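Local coordinates for protein protoporphyrinogen oxidase (Exiguobacterium sibiricum, PDB 3LOV) that binds FAD and probably oxidises coproporphyrinogen III to coproporphyrin III with molecular oxygen in heme b biosynthesis, at residues L121-E126 with A161-L166; D147-Y153 with I179-F185; T314-Q320 with P355-R361. One frame throughout, in Å; residues are numbered along the deposited sequence. Where two conformers were deposited one is given.

Interaction 1. Residues L121-E126 with A161-L166; sequences LLTEEE and ALVEKL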
loop_
_atom_site.group_PDB
_atom_site.type_symbol
_atom_site.label_atom_id
_atom_site.label_comp_id
_atom_site.label_asym_id
_atom_site.label_seq_id
_atom_site.Cartn_x
_atom_site.Cartn_y
_atom_site.Cartn_z
ATOM N N LEU A 121 -0.187 -0.687 -27.717
ATOM C CA LEU A 121 -0.337 0.328 -26.690
ATOM C C LEU A 121 0.369 1.600 -27.122
ATOM O O LEU A 121 -0.022 2.708 -26.751
ATOM C CB LEU A 121 0.224 -0.227 -25.374
ATOM C CG LEU A 121 -0.045 0.341 -23.988
ATOM C CD1 LEU A 121 -1.480 0.743 -23.751
ATOM C CD2 LEU A 121 0.382 -0.745 -23.007
ATOM N N LEU A 122 1.422 1.435 -27.915
ATOM C CA LEU A 122 2.157 2.567 -28.469
ATOM C C LEU A 122 1.965 2.557 -29.998
ATOM O O LEU A 122 1.696 1.525 -30.597
ATOM C CB LEU A 122 3.643 2.449 -28.099
ATOM C CG LEU A 122 4.041 3.082 -26.759
ATOM C CD1 LEU A 122 3.253 2.441 -25.614
ATOM C CD2 LEU A 122 5.571 3.005 -26.509
ATOM N N THR A 123 2.091 3.710 -30.622
ATOM C CA THR A 123 2.111 3.771 -32.080
ATOM C C THR A 123 3.446 3.206 -32.607
ATOM O O THR A 123 4.418 3.036 -31.846
ATOM C CB THR A 123 2.021 5.202 -32.561
ATOM O OG1 THR A 123 3.242 5.869 -32.190
ATOM C CG2 THR A 123 0.747 5.932 -31.940
ATOM N N GLU A 124 3.499 2.953 -33.910
ATOM C CA GLU A 124 4.692 2.402 -34.565
ATOM C C GLU A 124 5.871 3.317 -34.327
ATOM O O GLU A 124 6.977 2.879 -34.016
ATOM C CB GLU A 124 4.480 2.276 -36.087
ATOM C CG GLU A 124 5.689 1.700 -36.827
ATOM C CD GLU A 124 6.164 0.387 -36.220
ATOM O OE1 GLU A 124 5.325 -0.519 -36.061
ATOM O OE2 GLU A 124 7.368 0.259 -35.894
ATOM N N GLU A 125 5.625 4.610 -34.496
ATOM C CA GLU A 125 6.654 5.589 -34.305
ATOM C C GLU A 125 7.183 5.596 -32.874
ATOM O O GLU A 125 8.392 5.671 -32.662
ATOM C CB GLU A 125 6.126 6.967 -34.664
ATOM C CG GLU A 125 7.035 8.094 -34.258
ATOM C CD GLU A 125 6.711 9.415 -34.939
ATOM O OE1 GLU A 125 5.885 9.436 -35.883
ATOM O OE2 GLU A 125 7.306 10.437 -34.529
ATOM N N GLU A 126 6.287 5.555 -31.893
ATOM C CA GLU A 126 6.712 5.482 -30.476
ATOM C C GLU A 126 7.539 4.201 -30.227
ATOM O O GLU A 126 8.561 4.250 -29.570
ATOM C CB GLU A 126 5.500 5.514 -29.541
ATOM C CG GLU A 126 4.880 6.880 -29.429
ATOM C CD GLU A 126 3.437 6.863 -28.946
ATOM O OE1 GLU A 126 2.775 5.795 -28.920
ATOM O OE2 GLU A 126 2.964 7.967 -28.616
ATOM N N ALA A 161 6.386 8.774 -24.021
ATOM C CA ALA A 161 5.295 7.882 -24.367
ATOM C C ALA A 161 5.286 6.597 -23.535
ATOM O O ALA A 161 4.243 6.185 -23.011
ATOM C CB ALA A 161 5.336 7.533 -25.896
ATOM N N LEU A 162 6.432 5.931 -23.417
ATOM C CA LEU A 162 6.442 4.624 -22.695
ATOM C C LEU A 162 6.184 4.853 -21.189
ATOM O O LEU A 162 5.461 4.106 -20.536
ATOM C CB LEU A 162 7.763 3.872 -22.925
ATOM C CG LEU A 162 7.923 2.450 -22.321
ATOM C CD1 LEU A 162 7.051 1.450 -23.040
ATOM C CD2 LEU A 162 9.417 1.979 -22.343
ATOM N N VAL A 163 6.802 5.878 -20.639
ATOM C CA VAL A 163 6.587 6.215 -19.232
ATOM C C VAL A 163 5.109 6.493 -18.948
ATOM O O VAL A 163 4.516 5.927 -18.004
ATOM C CB VAL A 163 7.443 7.431 -18.820
ATOM C CG1 VAL A 163 6.941 8.014 -17.512
ATOM C CG2 VAL A 163 8.880 7.020 -18.705
ATOM N N GLU A 164 4.495 7.318 -19.804
ATOM C CA GLU A 164 3.078 7.696 -19.625
ATOM C C GLU A 164 2.070 6.625 -19.887
ATOM O O GLU A 164 1.150 6.446 -19.101
ATOM C CB GLU A 164 2.737 8.909 -20.512
ATOM C CG GLU A 164 3.499 10.072 -20.080
ATOM C CD GLU A 164 3.452 11.245 -21.010
ATOM O OE1 GLU A 164 2.630 11.271 -21.952
ATOM O OE2 GLU A 164 4.249 12.145 -20.767
ATOM N N LYS A 165 2.237 5.905 -20.996
ATOM C CA LYS A 165 1.261 4.926 -21.447
ATOM C C LYS A 165 1.405 3.574 -20.774
ATOM O O LYS A 165 0.428 2.795 -20.717
ATOM C CB LYS A 165 1.326 4.734 -22.980
ATOM C CG LYS A 165 0.944 5.991 -23.761
ATOM C CD LYS A 165 1.050 5.782 -25.282
ATOM C CE LYS A 165 0.458 6.968 -26.035
ATOM N NZ LYS A 165 0.243 6.677 -27.496
ATOM N N LEU A 166 2.606 3.235 -20.314
ATOM C CA LEU A 166 2.792 1.887 -19.713
ATOM C C LEU A 166 3.358 1.875 -18.284
ATOM O O LEU A 166 2.752 1.280 -17.388
ATOM C CB LEU A 166 3.623 1.008 -20.639
ATOM C CG LEU A 166 3.882 -0.391 -20.078
ATOM C CD1 LEU A 166 2.573 -1.120 -19.764
ATOM C CD2 LEU A 166 4.802 -1.168 -21.023
#

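Interaction 2. Residues D147-Y153 with I179-F185; sequences DIPLGEY and IDQMSTF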
loop_
_atom_site.group_PDB
_atom_site.type_symbol
_atom_site.label_atom_id
_atom_site.label_comp_id
_atom_site.label_asym_id
_atom_site.label_seq_id
_atom_site.Cartn_x
_atom_site.Cartn_y
_atom_site.Cartn_z
ATOM N N ASP A 147 19.578 10.613 -5.259
ATOM C CA ASP A 147 18.230 10.209 -5.637
ATOM C C ASP A 147 17.545 11.245 -6.523
ATOM O O ASP A 147 17.699 12.429 -6.303
ATOM C CB ASP A 147 17.394 9.946 -4.386
ATOM C CG ASP A 147 16.171 9.095 -4.683
ATOM O OD1 ASP A 147 16.092 8.528 -5.792
ATOM O OD2 ASP A 147 15.285 8.975 -3.816
ATOM N N ILE A 148 16.811 10.812 -7.554
ATOM C CA ILE A 148 15.997 11.732 -8.349
ATOM C C ILE A 148 14.672 11.025 -8.543
ATOM O O ILE A 148 14.595 9.807 -8.322
ATOM C CB ILE A 148 16.592 12.056 -9.743
ATOM C CG1 ILE A 148 16.960 10.757 -10.487
ATOM C CG2 ILE A 148 17.776 13.065 -9.613
ATOM C CD1 ILE A 148 17.392 10.963 -11.994
ATOM N N PRO A 149 13.623 11.763 -8.947
ATOM C CA PRO A 149 12.339 11.099 -9.209
ATOM C C PRO A 149 12.438 10.071 -10.349
ATOM O O PRO A 149 13.220 10.273 -11.291
ATOM C CB PRO A 149 11.414 12.255 -9.631
ATOM C CG PRO A 149 12.091 13.509 -9.160
ATOM C CD PRO A 149 13.549 13.232 -9.079
ATOM N N LEU A 150 11.610 9.029 -10.277
ATOM C CA LEU A 150 11.618 7.908 -11.214
ATOM C C LEU A 150 11.428 8.387 -12.648
ATOM O O LEU A 150 12.056 7.866 -13.584
ATOM C CB LEU A 150 10.539 6.880 -10.830
ATOM C CG LEU A 150 10.558 5.460 -11.431
ATOM C CD1 LEU A 150 11.943 4.823 -11.356
ATOM C CD2 LEU A 150 9.522 4.577 -10.754
ATOM N N GLY A 151 10.530 9.353 -12.791
ATOM C CA GLY A 151 10.164 9.909 -14.072
ATOM C C GLY A 151 11.291 10.723 -14.677
ATOM O O GLY A 151 11.458 10.758 -15.894
ATOM N N GLU A 152 12.029 11.415 -13.832
ATOM C CA GLU A 152 13.222 12.089 -14.278
ATOM C C GLU A 152 14.304 11.068 -14.678
ATOM O O GLU A 152 15.023 11.298 -15.625
ATOM C CB GLU A 152 13.731 12.991 -13.172
ATOM C CG GLU A 152 14.784 13.974 -13.547
ATOM C CD GLU A 152 15.065 14.981 -12.405
ATOM O OE1 GLU A 152 14.110 15.422 -11.747
ATOM O OE2 GLU A 152 16.241 15.330 -12.186
ATOM N N TYR A 153 14.409 9.949 -13.961
ATOM C CA TYR A 153 15.371 8.926 -14.306
ATOM C C TYR A 153 14.969 8.230 -15.569
ATOM O O TYR A 153 15.792 8.020 -16.448
ATOM C CB TYR A 153 15.471 7.897 -13.182
ATOM C CG TYR A 153 16.250 6.662 -13.518
ATOM C CD1 TYR A 153 17.591 6.715 -13.748
ATOM C CD2 TYR A 153 15.636 5.423 -13.543
ATOM C CE1 TYR A 153 18.334 5.556 -14.025
ATOM C CE2 TYR A 153 16.340 4.293 -13.812
ATOM C CZ TYR A 153 17.693 4.362 -14.060
ATOM O OH TYR A 153 18.375 3.206 -14.331
ATOM N N ILE A 179 4.444 8.910 -11.092
ATOM C CA ILE A 179 5.790 8.485 -11.412
ATOM C C ILE A 179 6.821 9.634 -11.303
ATOM O O ILE A 179 7.972 9.398 -10.904
ATOM C CB ILE A 179 5.862 7.786 -12.802
ATOM C CG1 ILE A 179 7.129 6.932 -12.902
ATOM C CG2 ILE A 179 5.844 8.796 -13.941
ATOM C CD1 ILE A 179 7.049 5.833 -13.969
ATOM N N ASP A 180 6.424 10.877 -11.620
ATOM C CA ASP A 180 7.389 11.993 -11.646
ATOM C C ASP A 180 7.747 12.572 -10.264
ATOM O O ASP A 180 8.553 13.507 -10.171
ATOM C CB ASP A 180 6.907 13.131 -12.579
ATOM C CG ASP A 180 6.972 12.737 -14.053
ATOM O OD1 ASP A 180 8.065 12.351 -14.511
ATOM O OD2 ASP A 180 5.925 12.778 -14.748
ATOM N N GLN A 181 7.150 12.057 -9.198
ATOM C CA GLN A 181 7.514 12.518 -7.827
ATOM C C GLN A 181 8.154 11.426 -6.925
ATOM O O GLN A 181 8.996 11.740 -6.049
ATOM C CB GLN A 181 6.273 13.101 -7.118
ATOM C CG GLN A 181 5.523 14.185 -7.926
ATOM C CD GLN A 181 4.431 14.833 -7.123
ATOM O OE1 GLN A 181 4.388 14.731 -5.880
ATOM N NE2 GLN A 181 3.540 15.525 -7.815
HETATM N N MSE A 182 7.780 10.169 -7.178
HETATM C CA MSE A 182 8.291 8.987 -6.443
HETATM C C MSE A 182 9.810 8.944 -6.543
HETATM O O MSE A 182 10.357 9.311 -7.551
HETATM C CB MSE A 182 7.842 7.701 -7.101
HETATM C CG MSE A 182 6.452 7.169 -6.903
HETATM SE SE MSE A 182 6.357 5.708 -8.271
HETATM C CE MSE A 182 4.466 6.030 -8.418
ATOM N N SER A 183 10.465 8.453 -5.508
ATOM C CA SER A 183 11.917 8.257 -5.493
ATOM C C SER A 183 12.338 7.102 -6.429
ATOM O O SER A 183 11.603 6.146 -6.634
ATOM C CB SER A 183 12.364 7.948 -4.066
ATOM O OG SER A 183 13.600 7.236 -4.021
ATOM N N THR A 184 13.510 7.211 -7.017
ATOM C CA THR A 184 14.053 6.121 -7.798
ATOM C C THR A 184 14.685 5.127 -6.813
ATOM O O THR A 184 14.366 3.935 -6.825
ATOM C CB THR A 184 15.097 6.631 -8.785
ATOM O OG1 THR A 184 14.482 7.538 -9.694
ATOM C CG2 THR A 184 15.707 5.503 -9.571
ATOM N N PHE A 185 15.577 5.618 -5.952
ATOM C CA PHE A 185 16.367 4.728 -5.088
ATOM C C PHE A 185 15.488 3.954 -4.101
ATOM O O PHE A 185 15.794 2.810 -3.771
ATOM C CB PHE A 185 17.458 5.478 -4.317
ATOM C CG PHE A 185 18.561 6.032 -5.158
ATOM C CD1 PHE A 185 18.615 5.831 -6.537
ATOM C CD2 PHE A 185 19.569 6.776 -4.560
ATOM C CE1 PHE A 185 19.659 6.359 -7.289
ATOM C CE2 PHE A 185 20.588 7.300 -5.309
ATOM C CZ PHE A 185 20.630 7.087 -6.682
#

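Interaction 3. Residues T314-Q320 with P355-R361; sequences TMIFDQQ and PDHTVLR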
loop_
_atom_site.group_PDB
_atom_site.type_symbol
_atom_site.label_atom_id
_atom_site.label_comp_id
_atom_site.label_asym_id
_atom_site.label_seq_id
_atom_site.Cartn_x
_atom_site.Cartn_y
_atom_site.Cartn_z
ATOM N N THR A 314 -16.849 -3.522 -4.788
ATOM C CA THR A 314 -16.793 -4.921 -5.153
ATOM C C THR A 314 -18.180 -5.319 -5.590
ATOM O O THR A 314 -19.137 -5.034 -4.899
ATOM C CB THR A 314 -16.339 -5.821 -3.985
ATOM O OG1 THR A 314 -14.937 -5.609 -3.726
ATOM C CG2 THR A 314 -16.579 -7.293 -4.340
HETATM N N MSE A 315 -18.277 -5.937 -6.766
HETATM C CA MSE A 315 -19.564 -6.408 -7.313
HETATM C C MSE A 315 -19.553 -7.929 -7.468
HETATM O O MSE A 315 -18.679 -8.471 -8.149
HETATM C CB MSE A 315 -19.803 -5.777 -8.675
HETATM C CG MSE A 315 -20.166 -4.324 -8.594
HETATM SE SE MSE A 315 -19.645 -3.367 -10.181
HETATM C CE MSE A 315 -20.972 -2.031 -9.862
ATOM N N ILE A 316 -20.516 -8.580 -6.809
ATOM C CA ILE A 316 -20.671 -10.024 -6.807
ATOM C C ILE A 316 -21.742 -10.341 -7.841
ATOM O O ILE A 316 -22.853 -9.864 -7.748
ATOM C CB ILE A 316 -21.123 -10.574 -5.425
ATOM C CG1 ILE A 316 -19.970 -10.521 -4.401
ATOM C CG2 ILE A 316 -21.641 -12.036 -5.578
ATOM C CD1 ILE A 316 -20.407 -10.575 -2.936
ATOM N N PHE A 317 -21.381 -11.152 -8.825
ATOM C CA PHE A 317 -22.306 -11.623 -9.852
ATOM C C PHE A 317 -22.452 -13.115 -9.774
ATOM O O PHE A 317 -21.486 -13.813 -9.448
ATOM C CB PHE A 317 -21.724 -11.346 -11.228
ATOM C CG PHE A 317 -21.503 -9.902 -11.506
ATOM C CD1 PHE A 317 -22.523 -9.126 -12.060
ATOM C CD2 PHE A 317 -20.279 -9.309 -11.209
ATOM C CE1 PHE A 317 -22.317 -7.776 -12.332
ATOM C CE2 PHE A 317 -20.069 -7.976 -11.483
ATOM C CZ PHE A 317 -21.085 -7.197 -12.036
ATOM N N ASP A 318 -23.623 -13.629 -10.144
ATOM C CA ASP A 318 -23.752 -15.064 -10.376
ATOM C C ASP A 318 -22.700 -15.479 -11.416
ATOM O O ASP A 318 -22.371 -14.704 -12.319
ATOM C CB ASP A 318 -25.178 -15.430 -10.819
ATOM C CG ASP A 318 -26.129 -15.600 -9.639
ATOM O OD1 ASP A 318 -25.744 -16.298 -8.672
ATOM O OD2 ASP A 318 -27.254 -15.042 -9.677
ATOM N N GLN A 319 -22.139 -16.676 -11.246
ATOM C CA GLN A 319 -21.035 -17.136 -12.080
ATOM C C GLN A 319 -21.363 -16.893 -13.543
ATOM O O GLN A 319 -22.480 -17.156 -13.974
ATOM C CB GLN A 319 -20.759 -18.615 -11.830
ATOM C CG GLN A 319 -19.518 -19.129 -12.550
ATOM C CD GLN A 319 -18.533 -19.813 -11.610
ATOM O OE1 GLN A 319 -18.174 -19.267 -10.567
ATOM N NE2 GLN A 319 -18.080 -21.001 -11.984
ATOM N N GLN A 320 -20.390 -16.392 -14.297
ATOM C CA GLN A 320 -20.627 -15.866 -15.640
ATOM C C GLN A 320 -20.115 -16.805 -16.692
ATOM O O GLN A 320 -18.998 -17.316 -16.551
ATOM C CB GLN A 320 -19.918 -14.526 -15.820
ATOM C CG GLN A 320 -20.619 -13.384 -15.126
ATOM C CD GLN A 320 -21.847 -12.923 -15.871
ATOM O OE1 GLN A 320 -21.802 -12.700 -17.080
ATOM N NE2 GLN A 320 -22.953 -12.766 -15.154
ATOM N N PRO A 355 -15.656 -18.914 -4.707
ATOM C CA PRO A 355 -15.530 -20.123 -5.519
ATOM C C PRO A 355 -16.530 -20.262 -6.684
ATOM O O PRO A 355 -16.132 -20.670 -7.792
ATOM C CB PRO A 355 -15.759 -21.241 -4.490
ATOM C CG PRO A 355 -16.590 -20.588 -3.401
ATOM C CD PRO A 355 -15.993 -19.224 -3.305
ATOM N N ASP A 356 -17.803 -19.936 -6.447
ATOM C CA ASP A 356 -18.838 -20.149 -7.468
ATOM C C ASP A 356 -19.453 -18.865 -7.963
ATOM O O ASP A 356 -20.665 -18.788 -8.180
ATOM C CB ASP A 356 -19.924 -21.038 -6.896
ATOM C CG ASP A 356 -19.408 -22.413 -6.593
ATOM O OD1 ASP A 356 -19.016 -23.099 -7.563
ATOM O OD2 ASP A 356 -19.348 -22.776 -5.398
ATOM N N HIS A 357 -18.618 -17.848 -8.138
ATOM C CA HIS A 357 -19.102 -16.547 -8.560
ATOM C C HIS A 357 -18.060 -15.780 -9.330
ATOM O O HIS A 357 -16.879 -16.109 -9.304
ATOM C CB HIS A 357 -19.518 -15.706 -7.345
ATOM C CG HIS A 357 -20.646 -16.285 -6.557
ATOM N ND1 HIS A 357 -20.484 -17.368 -5.720
ATOM C CD2 HIS A 357 -21.941 -15.910 -6.445
ATOM C CE1 HIS A 357 -21.632 -17.633 -5.125
ATOM N NE2 HIS A 357 -22.534 -16.766 -5.552
ATOM N N THR A 358 -18.534 -14.737 -10.012
ATOM C CA THR A 358 -17.697 -13.792 -10.687
ATOM C C THR A 358 -17.735 -12.570 -9.794
ATOM O O THR A 358 -18.812 -12.011 -9.525
ATOM C CB THR A 358 -18.242 -13.484 -12.080
ATOM O OG1 THR A 358 -18.169 -14.679 -12.868
ATOM C CG2 THR A 358 -17.440 -12.392 -12.778
ATOM N N VAL A 359 -16.558 -12.161 -9.315
ATOM C CA VAL A 359 -16.472 -11.000 -8.437
ATOM C C VAL A 359 -15.465 -10.009 -8.970
ATOM O O VAL A 359 -14.294 -10.365 -9.189
ATOM C CB VAL A 359 -16.092 -11.422 -7.036
ATOM C CG1 VAL A 359 -16.068 -10.204 -6.096
ATOM C CG2 VAL A 359 -17.070 -12.528 -6.539
ATOM N N LEU A 360 -15.933 -8.772 -9.166
ATOM C CA LEU A 360 -15.095 -7.681 -9.650
ATOM C C LEU A 360 -14.857 -6.686 -8.493
ATOM O O LEU A 360 -15.779 -6.329 -7.767
ATOM C CB LEU A 360 -15.713 -6.993 -10.888
ATOM C CG LEU A 360 -15.966 -7.813 -12.186
ATOM C CD1 LEU A 360 -16.591 -6.948 -13.302
ATOM C CD2 LEU A 360 -14.685 -8.462 -12.720
ATOM N N ARG A 361 -13.612 -6.271 -8.294
ATOM C CA ARG A 361 -13.289 -5.215 -7.296
ATOM C C ARG A 361 -12.648 -4.035 -8.029
ATOM O O ARG A 361 -11.553 -4.169 -8.557
ATOM C CB ARG A 361 -12.365 -5.696 -6.149
ATOM C CG ARG A 361 -12.234 -4.621 -5.011
ATOM C CD ARG A 361 -11.643 -5.087 -3.679
ATOM N NE ARG A 361 -10.196 -5.191 -3.711
ATOM C CZ ARG A 361 -9.376 -4.961 -2.671
ATOM N NH1 ARG A 361 -9.835 -4.618 -1.467
ATOM N NH2 ARG A 361 -8.075 -5.069 -2.845
#

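Interaction 1. Residues L121-E126 with A161-L166
Glu126 OE1 accepts from two donors, Lys165 NZ across the contact at 3.0 Å and the backbone N of Thr123 at 2.8 Å. Lys165 NZ meets the oxygen on its syn lone pair, as part of a salt bridge, while Thr123 N comes to the anti side, 32° out of the carboxylate plane. A weaker bond runs from Lys165 NZ to Glu126 OE2 at 3.2 Å. The bond from Thr123 N is half of a capping box, completed by Thr123 OG1, which accepts from Glu126 N at the first turn of helix 124-135. The case illustrates how one acidic group can serve two ends, closing a helix start and tying it to another helix. Two donors on one oxygen fix the rotation of the carboxylate and would probably favour its ionised form.

With CG anti to its carbonyl carbon (chi1 -64°) and the chain extended beyond, Lys165 runs over the loop, its CD 3.6 Å from Leu121 O and its CB and CD against CD1 of Leu122. Ala161 CB packs against the stem of Glu126, 3.6 Å from its CG. Behind this polar layer the leucines meet nearly at right angles, CD2 of Leu122 on CD1 of Leu162 at 4.1 Å and CD2 of Leu121 on CD1 of Leu166 at 3.9 Å. Leu162 also touches Val130, both Leu162 and Leu166 rest on Phe116, and Leu166 meets Ile92, so helix 160-172 packs beside helices 113-116 and 124-135 and against strand 90-94.

Interaction 2. Residues D147-Y153 with I179-F185
Thr184 fastens itself to Ile148 O with two groups at once, OG1 at 2.7 Å and the backbone N at 3.1 Å, and they come from opposite faces of the carbonyl plane. A chi1 of -62° sets Thr184 OG1 opposite its own carbonyl carbon and turns the methyl CG2 to Tyr153, 4.0 Å from CD2 of its ring. Next to this pair the carboxylate of Asp147 is also held from several sides. OD1 takes a nearly straight bond from Phe185 N, which arrives from above the carboxylate plane, and a weak one from Thr184 N; OD2 lies by Ser183 OG at a modelled separation too short to be trusted in detail. The Phe185 ring packs one face against CA of Asp147, a CH-pi contact 3.9 Å from the ring centroid.

The arrangement is a helix start laid against an irregular loop. That loop follows helix 160-172 and leads to helix 189-198, so the contact ties the start of helix 150-158 to this connection, with the Met182 side chain about 14 Å from the bound FAD. Pro149 occupies the N-cap position and forms a single backbone bridge with Ser183, and the early amides of the helix are spent on the loop: Leu150 N binds Met182 O at 3.0 Å and Gly151 N binds Ile179 O at 3.2 Å. At Gly151 the backbones come close, its CA 4.2 Å from CA of Asp180, and Asp180 OD1, which also pairs with Arg155, lies against the glycine CA. Leu150, buried, sets its CD2 against CG1 of Ile179 and the selenium of selenomethionine Met182.

Toward solvent the fit slackens. Gln181 is exposed and turns away from the helix, and Glu152 scarcely meets the loop. Tyr153, by contrast, is buried, and its hydroxyl bonds to Glu195.

Interaction 3. Residues T314-Q320 with P355-R361
Met315 and Leu360 exchange two backbone hydrogen bonds, Met315 N to Leu360 O at 2.7 Å and Leu360 N to Met315 O at 2.9 Å, and two residues on, Phe317 and Thr358 do the same. These hydrogen-bonded pairs alternate with the non-hydrogen-bonded pairs Thr314-Arg361 and Ile316-Val359, a textbook antiparallel register whose strand segments run at 168°.

Side chains then sort by face. Met315, Phe317, Thr358 and Leu360 share one side, where CE2 of Phe317 touches CD1 of Leu360 at 4.1 Å and the edge of the ring lies by Thr358 O. On the other, CG1 of Ile316 faces CG2 of Val359, and CG2 of Thr314 presses on CG1 of Val359 at a tight 3.4 Å. Arg361, its first torsion carrying CG away from the backbone N (chi1 -171°), lays CG and CD beside Thr314 OG1, at 3.2 Å for CG. Beyond the strand, Gln320 N makes a weak bond to Thr358 OG1.

Outside this shell, helix 377-392 covers the first face through Leu388, which meets both Met315 and Leu360, while Ile55 of strand 55-56 backs Thr314, Ile316 and Val359. Strand 400-411 borders strand 307-318 and strand 340-345 borders strand 357-364, so the pair lies inside the mixed sheet.

Arg361 NH1 bonds to Gly58 O, and the nearest side-chain atoms of Arg361 and the FAD-binding Asp60 are about 4 Å apart. Such chemistry implies that a largely apolar strand pair brings a probably charged arginine side chain to about 6 Å from the bound FAD.

Interactions 1 and 2 belong to one helical region: helix 160-172 supplies one side of interaction 1 and, through Val163 against Ile179, also touches the loop of interaction 2, their centres 19 Å apart. Interaction 3 stands apart in the mixed sheet, about 18 Å from either at the nearest atoms and, relative to interaction 2, across the chain's centre. Chemistry follows place. Where a helix and the loop before it meet helix 160-172, a salt bridge rides over buried leucines; at the helix-loop junction, backbone amides and hydroxyls bind carbonyls and a carboxylate; between strands, paired backbone bonds carry two apolar faces, fraying to exposed residues at one end. All three contacts are only partly buried.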